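Local coordinates for protein transcriptional regulator (PDB 3BHQ) that probably binds operator DNA through an N-terminal helix-turn-helix domain and regulates transcription as a member of the TetR family, at residues Asp14-Ile18 with Thr48-Phe53; Val64-Ala68 with Ala128-Gly133; Ile74-Val78 with Arg98-Val102. One frame throughout, in Å; residues are numbered along the deposited sequence. Where two conformers were deposited one is given.

From the N terminus, the chain first runs along helix 9-28 and returns at 48-53, where contact 1 closes a loop that takes in the rest of helix 9-28 and helix 35-42, within the TetR-type DNA-binding domain. Contact 2 opens afterwards, on helix 56-83, and closes only at 128-133. It ties the first half of that long helix to helix 123-150 of the C-terminal domain. Contact 3 is nested inside this loop. It joins 74-78, further along the same helix, to 98-102 on helix 88-103. Contacts 1 and 2 touch through Ile18 and Ser66. Helix 56-83 thus runs from the DNA-binding end into the helical body.

Contact 1: residues Asp14-Ile18 with Thr48-Phe53; sequences DREII and TVYKHF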
ATOM      1  N   ASP A  14     -24.064 -20.823   4.114  1.00 24.09           N
ATOM      2  CA  ASP A  14     -23.280 -19.667   4.585  1.00 23.59           C
ATOM      3  C   ASP A  14     -22.106 -19.311   3.654  1.00 21.78           C
ATOM      4  O   ASP A  14     -21.867 -18.152   3.381  1.00 22.27           O
ATOM      5  CB  ASP A  14     -22.800 -19.838   6.033  1.00 25.72           C
ATOM      6  CG  ASP A  14     -23.938 -19.705   7.059  1.00 28.39           C
ATOM      7  OD1 ASP A  14     -25.103 -19.375   6.721  1.00 25.63           O
ATOM      8  OD2 ASP A  14     -23.646 -19.929   8.243  1.00 30.81           O
ATOM      9  N   ARG A  15     -21.411 -20.327   3.159  1.00 24.04           N
ATOM     10  CA  ARG A  15     -20.367 -20.129   2.149  1.00 25.92           C
ATOM     11  C   ARG A  15     -20.942 -19.478   0.882  1.00 22.87           C
ATOM     12  O   ARG A  15     -20.335 -18.551   0.335  1.00 23.61           O
ATOM     13  CB  ARG A  15     -19.693 -21.463   1.793  1.00 28.43           C
ATOM     14  CG  ARG A  15     -18.613 -21.354   0.689  1.00 30.18           C
ATOM     15  CD  ARG A  15     -17.844 -22.659   0.456  1.00 35.33           C
ATOM     16  NE  ARG A  15     -18.708 -23.819   0.246  1.00 42.23           N
ATOM     17  CZ  ARG A  15     -19.408 -24.073  -0.866  1.00 46.58           C
ATOM     18  NH1 ARG A  15     -19.369 -23.276  -1.945  1.00 49.43           N
ATOM     19  NH2 ARG A  15     -20.159 -25.171  -0.899  1.00 51.01           N
ATOM     20  N   GLU A  16     -22.100 -19.971   0.423  1.00 21.59           N
ATOM     21  CA  GLU A  16     -22.764 -19.400  -0.764  1.00 23.03           C
ATOM     22  C   GLU A  16     -23.160 -17.941  -0.561  1.00 21.82           C
ATOM     23  O   GLU A  16     -23.014 -17.114  -1.462  1.00 21.46           O
ATOM     24  CB  GLU A  16     -23.969 -20.245  -1.177  1.00 24.36           C
ATOM     25  CG  GLU A  16     -23.571 -21.616  -1.739  1.00 26.56           C
ATOM     26  CD  GLU A  16     -24.707 -22.599  -1.921  1.00 27.15           C
ATOM     27  OE1 GLU A  16     -25.852 -22.344  -1.502  1.00 30.16           O
ATOM     28  OE2 GLU A  16     -24.423 -23.677  -2.482  1.00 39.28           O
ATOM     29  N   ILE A  17     -23.668 -17.633   0.638  1.00 20.70           N
ATOM     30  CA  ILE A  17     -24.036 -16.272   0.978  1.00 18.36           C
ATOM     31  C   ILE A  17     -22.790 -15.348   0.972  1.00 18.69           C
ATOM     32  O   ILE A  17     -22.845 -14.250   0.429  1.00 19.31           O
ATOM     33  CB  ILE A  17     -24.785 -16.200   2.343  1.00 17.49           C
ATOM     34  CG1 ILE A  17     -26.122 -16.922   2.236  1.00 18.22           C
ATOM     35  CG2 ILE A  17     -24.982 -14.755   2.782  1.00 16.46           C
ATOM     36  CD1 ILE A  17     -26.764 -17.244   3.606  1.00 19.77           C
ATOM     37  N   ILE A  18     -21.707 -15.789   1.615  1.00 20.95           N
ATOM     38  CA  ILE A  18     -20.467 -14.996   1.649  1.00 21.16           C
ATOM     39  C   ILE A  18     -19.893 -14.801   0.231  1.00 20.62           C
ATOM     40  O   ILE A  18     -19.458 -13.706  -0.133  1.00 23.09           O
ATOM     41  CB  ILE A  18     -19.426 -15.604   2.619  1.00 20.79           C
ATOM     42  CG1 ILE A  18     -19.918 -15.472   4.061  1.00 21.85           C
ATOM     43  CG2 ILE A  18     -18.073 -14.891   2.470  1.00 23.03           C
ATOM     44  CD1 ILE A  18     -19.212 -16.379   5.051  1.00 25.77           C
ATOM     45  N   THR A  48     -32.962 -16.284   6.300  1.00 19.46           N
ATOM     46  CA  THR A  48     -31.677 -16.949   6.567  1.00 19.07           C
ATOM     47  C   THR A  48     -30.506 -15.977   6.605  1.00 20.33           C
ATOM     48  O   THR A  48     -29.680 -16.042   7.519  1.00 18.67           O
ATOM     49  CB  THR A  48     -31.410 -18.039   5.533  1.00 17.15           C
ATOM     50  OG1 THR A  48     -32.416 -19.031   5.655  1.00 21.73           O
ATOM     51  CG2 THR A  48     -29.992 -18.617   5.693  1.00 23.87           C
ATOM     52  N   VAL A  49     -30.424 -15.051   5.646  1.00 17.78           N
ATOM     53  CA  VAL A  49     -29.321 -14.077   5.628  1.00 17.56           C
ATOM     54  C   VAL A  49     -29.318 -13.196   6.908  1.00 18.21           C
ATOM     55  O   VAL A  49     -28.287 -13.051   7.562  1.00 17.71           O
ATOM     56  CB  VAL A  49     -29.296 -13.261   4.304  1.00 17.89           C
ATOM     57  CG1 VAL A  49     -28.122 -12.295   4.290  1.00 19.24           C
ATOM     58  CG2 VAL A  49     -29.220 -14.213   3.104  1.00 20.01           C
ATOM     59  N   TYR A  50     -30.489 -12.707   7.333  1.00 19.00           N
ATOM     60  CA  TYR A  50     -30.588 -11.931   8.584  1.00 18.88           C
ATOM     61  C   TYR A  50     -30.279 -12.756   9.836  1.00 19.25           C
ATOM     62  O   TYR A  50     -29.581 -12.272  10.737  1.00 19.21           O
ATOM     63  CB  TYR A  50     -31.943 -11.205   8.703  1.00 20.04           C
ATOM     64  CG  TYR A  50     -32.001  -9.915   7.893  1.00 21.06           C
ATOM     65  CD1 TYR A  50     -31.411  -8.743   8.359  1.00 29.50           C
ATOM     66  CD2 TYR A  50     -32.659  -9.872   6.667  1.00 21.86           C
ATOM     67  CE1 TYR A  50     -31.478  -7.553   7.618  1.00 28.77           C
ATOM     68  CE2 TYR A  50     -32.704  -8.698   5.900  1.00 27.73           C
ATOM     69  CZ  TYR A  50     -32.138  -7.548   6.388  1.00 30.68           C
ATOM     70  OH  TYR A  50     -32.246  -6.399   5.640  1.00 31.37           O
ATOM     71  N   LYS A  51     -30.775 -13.990   9.873  1.00 19.33           N
ATOM     72  CA  LYS A  51     -30.555 -14.860  11.032  1.00 19.72           C
ATOM     73  C   LYS A  51     -29.066 -15.173  11.228  1.00 19.72           C
ATOM     74  O   LYS A  51     -28.553 -15.213  12.367  1.00 19.38           O
ATOM     75  CB  LYS A  51     -31.386 -16.151  10.921  1.00 19.50           C
ATOM     76  CG  LYS A  51     -32.877 -15.931  11.179  1.00 20.53           C
ATOM     77  CD  LYS A  51     -33.781 -17.020  10.585  1.00 22.10           C
ATOM     78  CE  LYS A  51     -33.625 -18.383  11.229  1.00 22.67           C
ATOM     79  NZ  LYS A  51     -34.641 -19.338  10.693  1.00 17.16           N
ATOM     80  N   HIS A  52     -28.377 -15.401  10.113  1.00 19.58           N
ATOM     81  CA  HIS A  52     -26.970 -15.840  10.149  1.00 20.36           C
ATOM     82  C   HIS A  52     -25.945 -14.734  10.094  1.00 19.86           C
ATOM     83  O   HIS A  52     -24.813 -14.922  10.581  1.00 19.50           O
ATOM     84  CB  HIS A  52     -26.710 -16.840   9.016  1.00 20.37           C
ATOM     85  CG  HIS A  52     -27.443 -18.125   9.173  1.00 22.78           C
ATOM     86  ND1 HIS A  52     -27.115 -19.257   8.454  1.00 26.96           N
ATOM     87  CD2 HIS A  52     -28.437 -18.492  10.026  1.00 24.92           C
ATOM     88  CE1 HIS A  52     -27.918 -20.249   8.819  1.00 31.60           C
ATOM     89  NE2 HIS A  52     -28.731 -19.812   9.767  1.00 26.72           N
ATOM     90  N   PHE A  53     -26.292 -13.565   9.555  1.00 18.00           N
ATOM     91  CA  PHE A  53     -25.355 -12.474   9.397  1.00 17.95           C
ATOM     92  C   PHE A  53     -25.778 -11.118   9.951  1.00 19.57           C
ATOM     93  O   PHE A  53     -24.970 -10.184   9.862  1.00 20.63           O
ATOM     94  CB  PHE A  53     -24.932 -12.359   7.930  1.00 17.72           C
ATOM     95  CG  PHE A  53     -24.206 -13.585   7.437  1.00 17.97           C
ATOM     96  CD1 PHE A  53     -22.885 -13.788   7.807  1.00 21.97           C
ATOM     97  CD2 PHE A  53     -24.835 -14.549   6.686  1.00 22.59           C
ATOM     98  CE1 PHE A  53     -22.186 -14.937   7.400  1.00 19.84           C
ATOM     99  CE2 PHE A  53     -24.147 -15.719   6.279  1.00 23.29           C
ATOM    100  CZ  PHE A  53     -22.817 -15.895   6.627  1.00 23.67           C
TER
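Ile17 and Ile18 pack on the ring of Phe53 in the core of the TetR-type helix-turn-helix domain. Helix 9-28 meets helix 46-53, the second helix of the predicted DNA-binding motif and by family its recognition helix. The two short segments run nearly perpendicular, at 97°. Ile17 reaches the ring with its CG2 branch, 3.7 Å from Phe53 CE2. Its other branch ends in CD1, which lies 3.9 Å from Val49 CG2. Ile18 crosses Phe53 at about a right angle and brings CG1 to 3.9 Å from the ring atom CZ. Leu59 and Glu62 of helix 56-83 also touch Phe53, so the ring joins three helices.

Farther out, Thr48 CG2 sits over one face of the His52 imidazole, offset toward its rim. Asp14 closes the polar edge. Its CG stands beside the backbone N (chi1 -72°), and the carboxylate end approaches helix 46-53. The carboxylate and imidazole planes are almost perpendicular. The hydrogen bond between them probably helps fix the rotation of the His52 ring. His52 ND1 donates to the syn lone pair of Asp14 OD1 at 2.7 Å, almost straight and in the imidazole plane.

Contact 2: residues Val64-Ala68 with Ala128-Gly133; sequences VLSTA and AWYEKG. With EDO (1,2-ethanediol), chain I.
The first torsion of Trp129, 178°, turns CG away from its own backbone N and sends the indole across to Ala68. Val64 sends CG1 out the same way (chi1 171°), and this methyl reaches the backbone N and CB of Trp129. The contact is a helix-helix packing in the TetR fold, between helix 56-83 and helix 123-150 of the C-terminal domain. The segments run roughly parallel, at 27°.

Val64 CG1 lies 3.7 Å from Trp129 N, near the indole plane at its edge. Trp129 CZ3 meets Ala68 CA obliquely at 3.6 Å. Ala68 and Gly133, one small and one without a side chain, let the backbones close in: their CA atoms are 4.4 Å apart. Here helix 123-150 makes a wider pi-type turn. On the outer side, Leu65 CD2 touches Ala128 CB and, at 3.8 Å, Lys132 CG.

Phe180 of the second subunit meets the Trp129 ring, so the indole also belongs to the dimer interface. Thr67 turns its methyl CG2 toward the indole, 4.1 Å from Trp129 CZ3. Its hydroxyl is hydrogen-bonded to a 1,2-ethanediol, probably from the crystallisation liquor. A glycine at Thr67 would probably leave that diol without its hydroxyl mate and open a gap beside Trp129. The bond between Thr67 OG1 and the diol O1 is 2.7 Å long.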
ATOM      1  N   VAL A  64     -14.565 -10.156   4.471  1.00 18.33           N
ATOM      2  CA  VAL A  64     -13.113  -9.834   4.677  1.00 18.04           C
ATOM      3  C   VAL A  64     -12.398 -11.028   5.292  1.00 18.89           C
ATOM      4  O   VAL A  64     -11.351 -11.476   4.809  1.00 19.88           O
ATOM      5  CB  VAL A  64     -12.880  -8.541   5.480  1.00 18.09           C
ATOM      6  CG1 VAL A  64     -11.380  -8.378   5.852  1.00 20.19           C
ATOM      7  CG2 VAL A  64     -13.446  -7.315   4.720  1.00 20.84           C
ATOM      8  N   LEU A  65     -12.978 -11.595   6.347  1.00 18.64           N
ATOM      9  CA  LEU A  65     -12.357 -12.753   6.982  1.00 18.77           C
ATOM     10  C   LEU A  65     -12.257 -13.970   6.070  1.00 18.99           C
ATOM     11  O   LEU A  65     -11.251 -14.678   6.113  1.00 19.54           O
ATOM     12  CB  LEU A  65     -13.061 -13.125   8.284  1.00 18.19           C
ATOM     13  CG  LEU A  65     -13.001 -12.104   9.396  1.00 19.08           C
ATOM     14  CD1 LEU A  65     -13.939 -12.552  10.543  1.00 21.74           C
ATOM     15  CD2 LEU A  65     -11.572 -11.923   9.905  1.00 21.29           C
ATOM     16  N   SER A  66     -13.287 -14.241   5.261  1.00 18.50           N
ATOM     17  CA  SER A  66     -13.264 -15.376   4.324  0.50 17.53           C
ATOM     18  C   SER A  66     -12.157 -15.217   3.286  1.00 19.30           C
ATOM     19  O   SER A  66     -11.432 -16.156   3.010  1.00 20.73           O
ATOM     20  CB  SER A  66     -14.613 -15.528   3.604  0.50 19.04           C
ATOM     21  OG  SER A  66     -14.616 -16.652   2.730  0.50 18.39           O
ATOM     22  N   THR A  67     -12.039 -14.013   2.742  1.00 19.48           N
ATOM     23  CA  THR A  67     -11.001 -13.727   1.747  1.00 20.18           C
ATOM     24  C   THR A  67      -9.599 -13.864   2.392  1.00 20.11           C
ATOM     25  O   THR A  67      -8.709 -14.500   1.799  1.00 19.52           O
ATOM     26  CB  THR A  67     -11.222 -12.370   1.093  1.00 21.23           C
ATOM     27  OG1 THR A  67     -12.394 -12.446   0.285  1.00 23.00           O
ATOM     28  CG2 THR A  67     -10.027 -12.043   0.185  1.00 21.13           C
ATOM     29  N   ALA A  68      -9.445 -13.371   3.615  1.00 18.53           N
ATOM     30  CA  ALA A  68      -8.166 -13.477   4.338  1.00 19.34           C
ATOM     31  C   ALA A  68      -7.797 -14.935   4.528  1.00 20.01           C
ATOM     32  O   ALA A  68      -6.653 -15.325   4.334  1.00 20.46           O
ATOM     33  CB  ALA A  68      -8.234 -12.773   5.684  1.00 18.62           C
ATOM     34  N   ALA A 128      -9.367  -6.246  10.535  1.00 21.20           N
ATOM     35  CA  ALA A 128      -9.463  -7.679  10.240  1.00 19.42           C
ATOM     36  C   ALA A 128      -8.534  -8.077   9.106  1.00 19.63           C
ATOM     37  O   ALA A 128      -7.848  -9.087   9.217  1.00 20.43           O
ATOM     38  CB  ALA A 128     -10.895  -8.082   9.903  1.00 19.58           C
ATOM     39  N   TRP A 129      -8.530  -7.298   8.016  1.00 18.67           N
ATOM     40  CA  TRP A 129      -7.624  -7.603   6.903  1.00 19.23           C
ATOM     41  C   TRP A 129      -6.158  -7.582   7.391  1.00 17.77           C
ATOM     42  O   TRP A 129      -5.346  -8.486   7.069  1.00 18.82           O
ATOM     43  CB  TRP A 129      -7.815  -6.666   5.698  1.00 19.01           C
ATOM     44  CG  TRP A 129      -6.819  -7.046   4.670  1.00 19.28           C
ATOM     45  CD1 TRP A 129      -5.659  -6.391   4.387  1.00 22.03           C
ATOM     46  CD2 TRP A 129      -6.806  -8.246   3.883  1.00 20.09           C
ATOM     47  NE1 TRP A 129      -4.934  -7.101   3.465  1.00 22.04           N
ATOM     48  CE2 TRP A 129      -5.614  -8.232   3.125  1.00 21.33           C
ATOM     49  CE3 TRP A 129      -7.704  -9.315   3.718  1.00 25.02           C
ATOM     50  CZ2 TRP A 129      -5.284  -9.253   2.211  1.00 25.68           C
ATOM     51  CZ3 TRP A 129      -7.378 -10.328   2.810  1.00 24.14           C
ATOM     52  CH2 TRP A 129      -6.169 -10.286   2.082  1.00 23.19           C
ATOM     53  N   TYR A 130      -5.824  -6.548   8.135  1.00 17.24           N
ATOM     54  CA  TYR A 130      -4.428  -6.398   8.597  1.00 19.12           C
ATOM     55  C   TYR A 130      -4.000  -7.575   9.479  1.00 19.65           C
ATOM     56  O   TYR A 130      -2.920  -8.140   9.247  1.00 20.34           O
ATOM     57  CB  TYR A 130      -4.199  -5.055   9.302  1.00 20.00           C
ATOM     58  CG  TYR A 130      -2.737  -4.810   9.569  1.00 19.12           C
ATOM     59  CD1 TYR A 130      -1.861  -4.574   8.535  1.00 16.95           C
ATOM     60  CD2 TYR A 130      -2.226  -4.872  10.844  1.00 18.27           C
ATOM     61  CE1 TYR A 130      -0.516  -4.382   8.762  1.00 18.15           C
ATOM     62  CE2 TYR A 130      -0.867  -4.672  11.075  1.00 17.41           C
ATOM     63  CZ  TYR A 130      -0.023  -4.452  10.029  1.00 19.63           C
ATOM     64  OH  TYR A 130       1.332  -4.255  10.200  1.00 25.11           O
ATOM     65  N   GLU A 131      -4.844  -7.973  10.450  1.00 19.37           N
ATOM     66  CA  GLU A 131      -4.514  -9.086  11.360  0.50 19.93           C
ATOM     67  C   GLU A 131      -4.552 -10.447  10.683  1.00 19.52           C
ATOM     68  O   GLU A 131      -3.614 -11.230  10.778  1.00 20.35           O
ATOM     69  CB  GLU A 131      -5.504  -9.135  12.548  0.50 20.37           C
ATOM     70  CG  GLU A 131      -5.178 -10.212  13.630  0.50 22.49           C
ATOM     71  CD  GLU A 131      -6.315 -10.484  14.615  0.50 24.40           C
ATOM     72  OE1 GLU A 131      -7.256  -9.670  14.739  0.50 34.41           O
ATOM     73  OE2 GLU A 131      -6.268 -11.537  15.263  0.50 31.86           O
ATOM     74  N   LYS A 132      -5.680 -10.735  10.052  1.00 20.10           N
ATOM     75  CA  LYS A 132      -5.938 -12.061   9.491  1.00 18.47           C
ATOM     76  C   LYS A 132      -5.487 -12.325   8.085  1.00 20.03           C
ATOM     77  O   LYS A 132      -5.411 -13.497   7.670  1.00 19.90           O
ATOM     78  CB  LYS A 132      -7.434 -12.375   9.631  1.00 19.32           C
ATOM     79  CG  LYS A 132      -8.014 -12.212  11.062  1.00 23.42           C
ATOM     80  CD  LYS A 132      -7.385 -13.093  12.110  1.00 31.48           C
ATOM     81  CE  LYS A 132      -7.584 -14.574  11.867  1.00 40.19           C
ATOM     82  NZ  LYS A 132      -7.117 -15.363  13.061  1.00 37.61           N
ATOM     83  N   GLY A 133      -5.224 -11.250   7.344  1.00 19.57           N
ATOM     84  CA  GLY A 133      -4.716 -11.300   6.001  1.00 18.90           C
ATOM     85  C   GLY A 133      -3.238 -11.016   5.960  1.00 20.03           C
ATOM     86  O   GLY A 133      -2.448 -11.930   5.852  1.00 20.11           O
TER
HETATM   87  C1  EDO I 217     -11.397 -12.114  -3.330  1.00 38.45           C
HETATM   88  O1  EDO I 217     -12.123 -12.875  -2.367  1.00 31.63           O
HETATM   89  C2  EDO I 217     -12.432 -11.380  -4.146  1.00 40.29           C
HETATM   90  O2  EDO I 217     -13.176 -12.354  -4.878  1.00 38.58           O

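Contact 3: residues Ile74-Val78 with Arg98-Val102; sequences IIESV and RLIAV
The guanidinium of Arg98 is the flat group here, and Ile74 and Val78 approach it obliquely. Ile74 CG2 is 3.7 Å from Arg98 NH1. Val78 CG1 is 4.0 Å from both Arg98 CB and Arg98 NE. The arginine chain bends at chi2 (-73°) and chi3 (-67°), which lays it over Val78 and brings NH1 to Ile74. Its contact with these two side chains is van der Waals packing, made by the aliphatic part and the guanidinium alike. Arg98 was deposited in two conformers, and this holds for one of them.

Beyond the arginine the contact is apolar. Ile74 CG2 also touches Val102 CG2, at 3.7 Å, and thus meets two side chains of helix 88-103. Ile75 and Leu99 cross at about a right angle. Their methyls, Ile75 CD1 and Leu99 CD2, are 3.4 Å apart, tighter than usual for two carbons. Val102 CG1 is a looser neighbour of Ile75 CD1, at 4.3 Å.

The two segments are antiparallel, at 168°, as parts of successive helices in the all-helical TetR C-terminal domain. Leu99 continues inward onto Phe167 and Leu170 of helix 159-181. Ile100, on the same turn, packs on helix 188-206. Helix 88-103 therefore lies between helix 56-83 and these two later helices.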
ATOM      1  N   ILE A  74      -3.685 -20.462   0.454  1.00 23.06           N
ATOM      2  CA  ILE A  74      -2.826 -20.514  -0.739  1.00 24.31           C
ATOM      3  C   ILE A  74      -1.376 -20.216  -0.381  1.00 26.23           C
ATOM      4  O   ILE A  74      -0.476 -20.955  -0.795  1.00 27.38           O
ATOM      5  CB  ILE A  74      -3.304 -19.581  -1.908  1.00 24.00           C
ATOM      6  CG1 ILE A  74      -4.713 -19.957  -2.363  1.00 25.63           C
ATOM      7  CG2 ILE A  74      -2.333 -19.710  -3.101  1.00 27.84           C
ATOM      8  CD1 ILE A  74      -5.321 -19.023  -3.389  1.00 28.47           C
ATOM      9  N   ILE A  75      -1.146 -19.172   0.415  1.00 25.93           N
ATOM     10  CA  ILE A  75       0.217 -18.811   0.852  1.00 26.73           C
ATOM     11  C   ILE A  75       0.859 -19.964   1.641  1.00 27.94           C
ATOM     12  O   ILE A  75       2.042 -20.273   1.430  1.00 27.64           O
ATOM     13  CB  ILE A  75       0.272 -17.477   1.667  1.00 27.24           C
ATOM     14  CG1 ILE A  75      -0.277 -16.281   0.859  1.00 38.25           C
ATOM     15  CG2 ILE A  75       1.685 -17.190   2.137  1.00 27.71           C
ATOM     16  CD1 ILE A  75       0.212 -16.138  -0.529  1.00 38.38           C
ATOM     17  N   GLU A  76       0.096 -20.604   2.528  1.00 24.85           N
ATOM     18  CA  GLU A  76       0.621 -21.774   3.261  1.00 26.99           C
ATOM     19  C   GLU A  76       1.087 -22.915   2.336  1.00 25.95           C
ATOM     20  O   GLU A  76       2.117 -23.543   2.610  1.00 26.43           O
ATOM     21  CB  GLU A  76      -0.387 -22.325   4.279  1.00 29.77           C
ATOM     22  CG  GLU A  76      -0.535 -21.455   5.529  1.00 37.42           C
ATOM     23  CD  GLU A  76      -1.477 -22.039   6.589  1.00 37.07           C
ATOM     24  OE1 GLU A  76      -2.248 -22.985   6.294  1.00 51.82           O
ATOM     25  OE2 GLU A  76      -1.434 -21.533   7.735  1.00 56.75           O
ATOM     26  N   SER A  77       0.341 -23.174   1.267  1.00 25.94           N
ATOM     27  CA  SER A  77       0.713 -24.240   0.322  0.50 26.81           C
ATOM     28  C   SER A  77       2.021 -23.909  -0.397  1.00 27.14           C
ATOM     29  O   SER A  77       2.873 -24.763  -0.537  1.00 27.45           O
ATOM     30  CB  SER A  77      -0.390 -24.516  -0.698  0.50 26.95           C
ATOM     31  OG  SER A  77      -0.665 -23.387  -1.503  0.50 32.17           O
ATOM     32  N   VAL A  78       2.174 -22.654  -0.819  1.00 26.55           N
ATOM     33  CA  VAL A  78       3.394 -22.217  -1.538  1.00 27.36           C
ATOM     34  C   VAL A  78       4.637 -22.096  -0.638  1.00 27.19           C
ATOM     35  O   VAL A  78       5.750 -22.426  -1.076  1.00 24.68           O
ATOM     36  CB  VAL A  78       3.127 -20.948  -2.421  1.00 28.63           C
ATOM     37  CG1 VAL A  78       1.988 -21.231  -3.399  1.00 31.34           C
ATOM     38  CG2 VAL A  78       2.816 -19.722  -1.599  1.00 30.42           C
ATOM     39  N   ARG A  98       4.435 -16.980  -7.515  1.00 22.36           N
ATOM     40  CA  ARG A  98       3.092 -17.339  -7.030  0.50 21.61           C
ATOM     41  C   ARG A  98       2.493 -16.227  -6.165  1.00 21.59           C
ATOM     42  O   ARG A  98       1.301 -15.932  -6.278  1.00 24.20           O
ATOM     43  CB  ARG A  98       3.089 -18.657  -6.242  0.50 22.16           C
ATOM     44  CG  ARG A  98       3.429 -19.888  -7.058  0.50 28.78           C
ATOM     45  CD  ARG A  98       2.303 -20.324  -8.023  0.50 33.52           C
ATOM     46  NE  ARG A  98       1.103 -20.800  -7.317  0.50 37.29           N
ATOM     47  CZ  ARG A  98      -0.053 -20.148  -7.134  0.50 32.88           C
ATOM     48  NH1 ARG A  98      -1.024 -20.756  -6.454  0.50 34.33           N
ATOM     49  NH2 ARG A  98      -0.276 -18.923  -7.621  0.50 35.33           N
ATOM     50  N   LEU A  99       3.315 -15.612  -5.299  1.00 19.07           N
ATOM     51  CA  LEU A  99       2.854 -14.501  -4.423  1.00 21.76           C
ATOM     52  C   LEU A  99       2.342 -13.343  -5.252  1.00 21.16           C
ATOM     53  O   LEU A  99       1.286 -12.774  -4.931  1.00 20.61           O
ATOM     54  CB  LEU A  99       3.961 -13.989  -3.490  1.00 23.38           C
ATOM     55  CG  LEU A  99       4.488 -14.897  -2.383  1.00 24.83           C
ATOM     56  CD1 LEU A  99       5.662 -14.191  -1.680  1.00 25.20           C
ATOM     57  CD2 LEU A  99       3.378 -15.282  -1.387  1.00 26.05           C
ATOM     58  N   ILE A 100       3.090 -12.964  -6.282  1.00 20.99           N
ATOM     59  CA  ILE A 100       2.660 -11.887  -7.199  0.50 22.44           C
ATOM     60  C   ILE A 100       1.334 -12.223  -7.830  1.00 23.83           C
ATOM     61  O   ILE A 100       0.420 -11.431  -7.820  1.00 22.69           O
ATOM     62  CB  ILE A 100       3.659 -11.633  -8.364  0.50 22.73           C
ATOM     63  CG1 ILE A 100       4.896 -10.941  -7.816  0.50 18.11           C
ATOM     64  CG2 ILE A 100       3.020 -10.769  -9.489  0.50 21.28           C
ATOM     65  CD1 ILE A 100       5.981 -10.734  -8.849  0.50 25.31           C
ATOM     66  N   ALA A 101       1.206 -13.431  -8.373  1.00 20.96           N
ATOM     67  CA  ALA A 101      -0.046 -13.839  -9.056  1.00 22.93           C
ATOM     68  C   ALA A 101      -1.264 -13.839  -8.124  1.00 25.41           C
ATOM     69  O   ALA A 101      -2.339 -13.368  -8.496  1.00 25.83           O
ATOM     70  CB  ALA A 101       0.122 -15.202  -9.713  1.00 26.09           C
ATOM     71  N   VAL A 102      -1.089 -14.345  -6.909  1.00 22.96           N
ATOM     72  CA  VAL A 102      -2.157 -14.399  -5.915  1.00 22.11           C
ATOM     73  C   VAL A 102      -2.554 -13.012  -5.400  1.00 23.99           C
ATOM     74  O   VAL A 102      -3.740 -12.650  -5.355  1.00 22.31           O
ATOM     75  CB  VAL A 102      -1.745 -15.318  -4.716  1.00 25.47           C
ATOM     76  CG1 VAL A 102      -2.718 -15.224  -3.551  1.00 25.78           C
ATOM     77  CG2 VAL A 102      -1.599 -16.753  -5.199  1.00 27.01           C
TER